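Local coordinates for Pgp2 (Campylobacter jejuni subsp. jejuni, PDB 6XJ6), which determines helical cell shape, probably as an LD-carboxypeptidase that trims peptidoglycan, and binds peptidoglycan through a pocket on its accessory NTF2 domain, at residues M249-F254 with I270-I275; A174-D179 with G279-L284. All blocks are in the same frame, centred on the assembly; numbering follows the deposited sequence.

Contact 1. Residues M249-F254 with I270-I275; sequences MYRISF and ILYVKI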
loop_
_atom_site.group_PDB
_atom_site.type_symbol
_atom_site.label_atom_id
_atom_site.label_comp_id
_atom_site.label_asym_id
_atom_site.label_seq_id
_atom_site.Cartn_x
_atom_site.Cartn_y
_atom_site.Cartn_z
ATOM N N MET A 249 -7.415 2.853 -7.350
ATOM C CA MET A 249 -7.248 2.466 -5.959
ATOM C C MET A 249 -6.019 3.140 -5.377
ATOM O O MET A 249 -5.043 3.427 -6.082
ATOM C CB MET A 249 -7.111 0.954 -5.824
ATOM C CG MET A 249 -8.376 0.236 -6.197
ATOM S SD MET A 249 -8.224 -1.551 -6.104
ATOM C CE MET A 249 -7.840 -1.761 -4.387
ATOM N N TYR A 250 -6.095 3.414 -4.076
ATOM C CA TYR A 250 -4.986 3.998 -3.345
ATOM C C TYR A 250 -4.908 3.355 -1.973
ATOM O O TYR A 250 -5.907 2.863 -1.435
ATOM C CB TYR A 250 -5.170 5.504 -3.139
ATOM C CG TYR A 250 -4.889 6.354 -4.354
ATOM C CD1 TYR A 250 -5.824 6.494 -5.361
ATOM C CD2 TYR A 250 -3.691 7.034 -4.482
ATOM C CE1 TYR A 250 -5.558 7.302 -6.483
ATOM C CE2 TYR A 250 -3.423 7.819 -5.584
ATOM C CZ TYR A 250 -4.357 7.947 -6.576
ATOM O OH TYR A 250 -4.081 8.753 -7.668
ATOM N N ARG A 251 -3.699 3.378 -1.414
ATOM C CA ARG A 251 -3.462 3.041 -0.020
ATOM C C ARG A 251 -3.192 4.337 0.729
ATOM O O ARG A 251 -2.423 5.176 0.256
ATOM C CB ARG A 251 -2.268 2.103 0.121
ATOM C CG ARG A 251 -2.131 1.553 1.506
ATOM C CD ARG A 251 -0.846 0.792 1.676
ATOM N NE ARG A 251 0.154 1.689 2.212
ATOM C CZ ARG A 251 1.098 1.353 3.080
ATOM N NH1 ARG A 251 1.217 0.107 3.516
ATOM N NH2 ARG A 251 1.939 2.282 3.501
ATOM N N ILE A 252 -3.840 4.508 1.877
ATOM C CA ILE A 252 -3.656 5.683 2.726
ATOM C C ILE A 252 -3.246 5.171 4.094
ATOM O O ILE A 252 -4.023 4.476 4.749
ATOM C CB ILE A 252 -4.944 6.514 2.844
ATOM C CG1 ILE A 252 -5.483 6.891 1.462
ATOM C CG2 ILE A 252 -4.672 7.764 3.694
ATOM C CD1 ILE A 252 -6.818 7.602 1.486
ATOM N N SER A 253 -2.042 5.518 4.531
ATOM C CA SER A 253 -1.571 5.142 5.853
ATOM C C SER A 253 -1.250 6.396 6.648
ATOM O O SER A 253 -0.868 7.429 6.089
ATOM C CB SER A 253 -0.350 4.211 5.786
ATOM O OG SER A 253 0.754 4.825 5.154
ATOM N N PHE A 254 -1.427 6.309 7.957
ATOM C CA PHE A 254 -1.206 7.462 8.817
ATOM C C PHE A 254 -1.202 6.992 10.257
ATOM O O PHE A 254 -1.658 5.887 10.566
ATOM C CB PHE A 254 -2.275 8.544 8.609
ATOM C CG PHE A 254 -3.691 8.050 8.742
ATOM C CD1 PHE A 254 -4.369 8.155 9.939
ATOM C CD2 PHE A 254 -4.344 7.486 7.654
ATOM C CE1 PHE A 254 -5.670 7.709 10.056
ATOM C CE2 PHE A 254 -5.646 7.032 7.771
ATOM C CZ PHE A 254 -6.306 7.147 8.966
ATOM N N ILE A 270 -4.437 2.157 8.420
ATOM C CA ILE A 270 -4.300 1.978 6.978
ATOM C C ILE A 270 -5.691 1.857 6.381
ATOM O O ILE A 270 -6.532 1.115 6.899
ATOM C CB ILE A 270 -3.469 0.741 6.585
ATOM C CG1 ILE A 270 -2.165 0.666 7.387
ATOM C CG2 ILE A 270 -3.187 0.781 5.090
ATOM C CD1 ILE A 270 -1.351 -0.596 7.125
ATOM N N LEU A 271 -5.935 2.596 5.304
ATOM C CA LEU A 271 -7.130 2.448 4.491
ATOM C C LEU A 271 -6.715 2.009 3.096
ATOM O O LEU A 271 -5.774 2.562 2.518
ATOM C CB LEU A 271 -7.897 3.769 4.383
ATOM C CG LEU A 271 -8.339 4.445 5.682
ATOM C CD1 LEU A 271 -9.005 5.775 5.383
ATOM C CD2 LEU A 271 -9.279 3.555 6.470
ATOM N N TYR A 272 -7.412 1.016 2.565
ATOM C CA TYR A 272 -7.333 0.654 1.157
ATOM C C TYR A 272 -8.630 1.137 0.530
ATOM O O TYR A 272 -9.710 0.762 0.984
ATOM C CB TYR A 272 -7.152 -0.861 0.997
ATOM C CG TYR A 272 -5.824 -1.329 1.558
ATOM C CD1 TYR A 272 -5.682 -1.596 2.912
ATOM C CD2 TYR A 272 -4.701 -1.436 0.751
ATOM C CE1 TYR A 272 -4.471 -1.976 3.443
ATOM C CE2 TYR A 272 -3.475 -1.827 1.277
ATOM C CZ TYR A 272 -3.369 -2.090 2.622
ATOM O OH TYR A 272 -2.159 -2.457 3.155
ATOM N N VAL A 273 -8.525 2.007 -0.476
ATOM C CA VAL A 273 -9.686 2.717 -0.991
ATOM C C VAL A 273 -9.715 2.665 -2.512
ATOM O O VAL A 273 -8.703 2.445 -3.175
ATOM C CB VAL A 273 -9.722 4.194 -0.516
ATOM C CG1 VAL A 273 -9.539 4.289 0.995
ATOM C CG2 VAL A 273 -8.664 5.041 -1.235
ATOM N N LYS A 274 -10.904 2.879 -3.058
ATOM C CA LYS A 274 -11.063 3.218 -4.459
ATOM C C LYS A 274 -11.709 4.594 -4.555
ATOM O O LYS A 274 -12.264 5.110 -3.581
ATOM C CB LYS A 274 -11.922 2.186 -5.198
ATOM C CG LYS A 274 -13.354 2.114 -4.716
ATOM C CD LYS A 274 -14.146 1.066 -5.469
ATOM C CE LYS A 274 -15.522 0.918 -4.868
ATOM N NZ LYS A 274 -16.299 -0.190 -5.489
ATOM N N ILE A 275 -11.614 5.191 -5.736
ATOM C CA ILE A 275 -12.344 6.410 -6.059
ATOM C C ILE A 275 -13.526 6.005 -6.924
ATOM O O ILE A 275 -13.343 5.424 -8.001
ATOM C CB ILE A 275 -11.454 7.430 -6.782
ATOM C CG1 ILE A 275 -10.292 7.856 -5.887
ATOM C CG2 ILE A 275 -12.274 8.634 -7.165
ATOM C CD1 ILE A 275 -9.277 8.731 -6.585
HETATM O O HOH W 1 0.210 -2.424 1.968
#
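Strands 249-254 and 270-275 run antiparallel, 4.6 Å apart at the axes, as the two arms of a long hairpin in the curved NTF2-like sheet. Y250 and V273 exchange N-H and C=O both ways, as do I252 and L271; the L271 N to I252 O bond is shortest, 2.7 Å and nearly straight. On the face of M249 and S253, R251 CB leads to CG, anti to the backbone N (chi1 -170°). R251 CG makes an off-centre CH-pi contact with the Y272 ring, 3.6 Å from Y272 CE2, and touches I270 CG2. CD follows the ring toward its hydroxyl end, 3.7 Å from Y272 CE2. A bend at chi3 (94°) turns the guanidinium steeply against the ring, with Y272 OH at its edge, near its plane; R251 NH1 donates to a water 3.1 Å away that also bonds Y272 OH, and E80 is a weak, long ion partner. On the opposite face Y250 CB, I252, L271 and V273 pack as hydrocarbon, with V273 CG2 4.0 Å from Y250 CB, under helix 170-188, whose Q172 bonds Y250 OH. That face is thus largely apolar; on the other, R251's aliphatic part lies along the ring while guanidinium and Y272 OH share a water.

Contact 2. Residues A174-D179 with G279-L284; sequences ASLLAD and GKMKIL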
loop_
_atom_site.group_PDB
_atom_site.type_symbol
_atom_site.label_atom_id
_atom_site.label_comp_id
_atom_site.label_asym_id
_atom_site.label_seq_id
_atom_site.Cartn_x
_atom_site.Cartn_y
_atom_site.Cartn_z
ATOM N N ALA A 174 -5.434 14.868 -3.992
ATOM C CA ALA A 174 -6.047 15.997 -3.301
ATOM C C ALA A 174 -7.483 15.691 -2.897
ATOM O O ALA A 174 -7.908 16.022 -1.780
ATOM C CB ALA A 174 -5.993 17.234 -4.191
ATOM N N SER A 175 -8.257 15.081 -3.797
ATOM C CA SER A 175 -9.635 14.756 -3.454
ATOM C C SER A 175 -9.690 13.715 -2.343
ATOM O O SER A 175 -10.529 13.805 -1.439
ATOM C CB SER A 175 -10.404 14.290 -4.689
ATOM O OG SER A 175 -9.990 13.003 -5.109
ATOM N N LEU A 176 -8.792 12.727 -2.381
ATOM C CA LEU A 176 -8.794 11.708 -1.339
ATOM C C LEU A 176 -8.414 12.293 0.014
ATOM O O LEU A 176 -8.984 11.911 1.042
ATOM C CB LEU A 176 -7.861 10.558 -1.714
ATOM C CG LEU A 176 -8.393 9.572 -2.757
ATOM C CD1 LEU A 176 -7.304 8.587 -3.125
ATOM C CD2 LEU A 176 -9.629 8.830 -2.258
ATOM N N LEU A 177 -7.453 13.217 0.043
ATOM C CA LEU A 177 -7.088 13.843 1.310
ATOM C C LEU A 177 -8.245 14.653 1.876
ATOM O O LEU A 177 -8.495 14.631 3.087
ATOM C CB LEU A 177 -5.851 14.716 1.129
ATOM C CG LEU A 177 -4.543 13.934 1.057
ATOM C CD1 LEU A 177 -3.424 14.773 0.493
ATOM C CD2 LEU A 177 -4.174 13.439 2.446
ATOM N N ALA A 178 -8.965 15.376 1.017
ATOM C CA ALA A 178 -10.144 16.092 1.484
ATOM C C ALA A 178 -11.193 15.122 2.013
ATOM O O ALA A 178 -11.819 15.380 3.049
ATOM C CB ALA A 178 -10.707 16.950 0.358
ATOM N N ASP A 179 -11.394 13.993 1.323
ATOM C CA ASP A 179 -12.330 12.983 1.809
ATOM C C ASP A 179 -11.866 12.397 3.136
ATOM O O ASP A 179 -12.675 12.179 4.047
ATOM C CB ASP A 179 -12.475 11.862 0.782
ATOM C CG ASP A 179 -13.280 12.268 -0.434
ATOM O OD1 ASP A 179 -14.000 13.288 -0.376
ATOM O OD2 ASP A 179 -13.202 11.540 -1.451
ATOM N N GLY A 279 -16.147 10.374 -7.983
ATOM C CA GLY A 279 -14.930 10.979 -7.489
ATOM C C GLY A 279 -14.753 10.931 -5.993
ATOM O O GLY A 279 -13.934 11.682 -5.460
ATOM N N LYS A 280 -15.485 10.062 -5.296
ATOM C CA LYS A 280 -15.486 10.021 -3.840
ATOM C C LYS A 280 -14.758 8.783 -3.331
ATOM O O LYS A 280 -14.849 7.704 -3.927
ATOM C CB LYS A 280 -16.917 10.009 -3.297
ATOM C CG LYS A 280 -16.998 10.033 -1.783
ATOM C CD LYS A 280 -18.434 10.161 -1.294
ATOM C CE LYS A 280 -18.477 10.301 0.219
ATOM N NZ LYS A 280 -19.805 10.718 0.728
ATOM N N MET A 281 -14.063 8.951 -2.207
ATOM C CA MET A 281 -13.381 7.847 -1.546
ATOM C C MET A 281 -14.377 6.802 -1.067
ATOM O O MET A 281 -15.384 7.126 -0.430
ATOM C CB MET A 281 -12.622 8.384 -0.334
ATOM C CG MET A 281 -11.868 7.320 0.438
ATOM S SD MET A 281 -10.882 7.984 1.784
ATOM C CE MET A 281 -12.140 8.261 3.015
ATOM N N LYS A 282 -14.072 5.536 -1.347
ATOM C CA LYS A 282 -14.824 4.410 -0.810
ATOM C C LYS A 282 -13.834 3.435 -0.193
ATOM O O LYS A 282 -12.975 2.893 -0.897
ATOM C CB LYS A 282 -15.648 3.724 -1.902
ATOM C CG LYS A 282 -16.826 4.554 -2.386
ATOM C CD LYS A 282 -17.895 4.698 -1.308
ATOM C CE LYS A 282 -19.126 5.395 -1.845
ATOM N NZ LYS A 282 -20.242 5.394 -0.860
ATOM N N ILE A 283 -13.964 3.212 1.111
ATOM C CA ILE A 283 -13.038 2.362 1.853
ATOM C C ILE A 283 -13.378 0.901 1.590
ATOM O O ILE A 283 -14.532 0.481 1.738
ATOM C CB ILE A 283 -13.103 2.692 3.353
ATOM C CG1 ILE A 283 -12.625 4.126 3.596
ATOM C CG2 ILE A 283 -12.270 1.699 4.167
ATOM C CD1 ILE A 283 -13.021 4.677 4.934
ATOM N N LEU A 284 -12.362 0.123 1.206
ATOM C CA LEU A 284 -12.502 -1.304 0.944
ATOM C C LEU A 284 -11.963 -2.169 2.071
ATOM O O LEU A 284 -12.401 -3.315 2.223
ATOM C CB LEU A 284 -11.756 -1.672 -0.342
ATOM C CG LEU A 284 -12.149 -0.842 -1.566
ATOM C CD1 LEU A 284 -11.224 -1.117 -2.734
ATOM C CD2 LEU A 284 -13.580 -1.149 -1.940
HETATM O O HOH W 2 -11.818 11.410 -3.791
HETATM O O HOH W 3 -14.816 13.753 -3.110
#
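D179 CG stands anti to its carbonyl carbon (chi1 -73°), beside the backbone N, which points the carboxylate from the helix at the loop before strand 281-283. M281 CG is anti to the backbone N (chi1 -180°), its chain extended until chi3 (78°) bends the methyl back. The side chains of D179 and M281 therefore run antiparallel alongside one another: D179 OD2 reaches the start of the strand, while M281 CE comes up beside the D179 carbonyl. M281 N donates to D179 OD2 at 2.8 Å, approaching from above the carboxylate plane, and M281 CB lies 3.4 Å from that same oxygen. L176 comes across M281 at a slant, its CD2 3.6 Å from M281 CB. This is the helix-on-sheet packing of the NTF2-like cone, in which helix 170-188 lies against the curved antiparallel sheet; V273 and I252 of that sheet also touch M281. At the more open end of the contact, G279 closes the turn between strands 263-275 and 281-283 with a positive phi. Its carbonyl does not meet the helix directly. A water 2.7 Å from G279 O donates to it and to D179 OD2; S175 OG, whose main partner is Q172 O one turn earlier, shares its proton with this water at 2.8 Å. D179 OD2 is thus gripped by an amide and a water, which would be expected to favour the charged carboxylate. K280 points away from the helix, its ammonium bonding S197 and lying against F198 as a cation-pi partner.

How the contacts relate
Both contacts belong to the NTF2-like domain. Strand 263-275 lies in contact 1, where it pairs with strand 249-260, and is on its other edge the sheet neighbour of strand 281-283 of contact 2, probably through a hydrogen bond from K282 N to K274 O (2.9 Å). Their centres are about 8 Å apart. Contact 1 is mostly buried and regular, held by four backbone bonds; contact 2 is smaller and only partly buried, with one direct bond from an amide to a carboxylate and water filling in toward solvent. Helix 170-188 joins the two, since L176 CD1 lies 3.4 Å from Y250 CD1 of contact 1, on the sheet's largely apolar face.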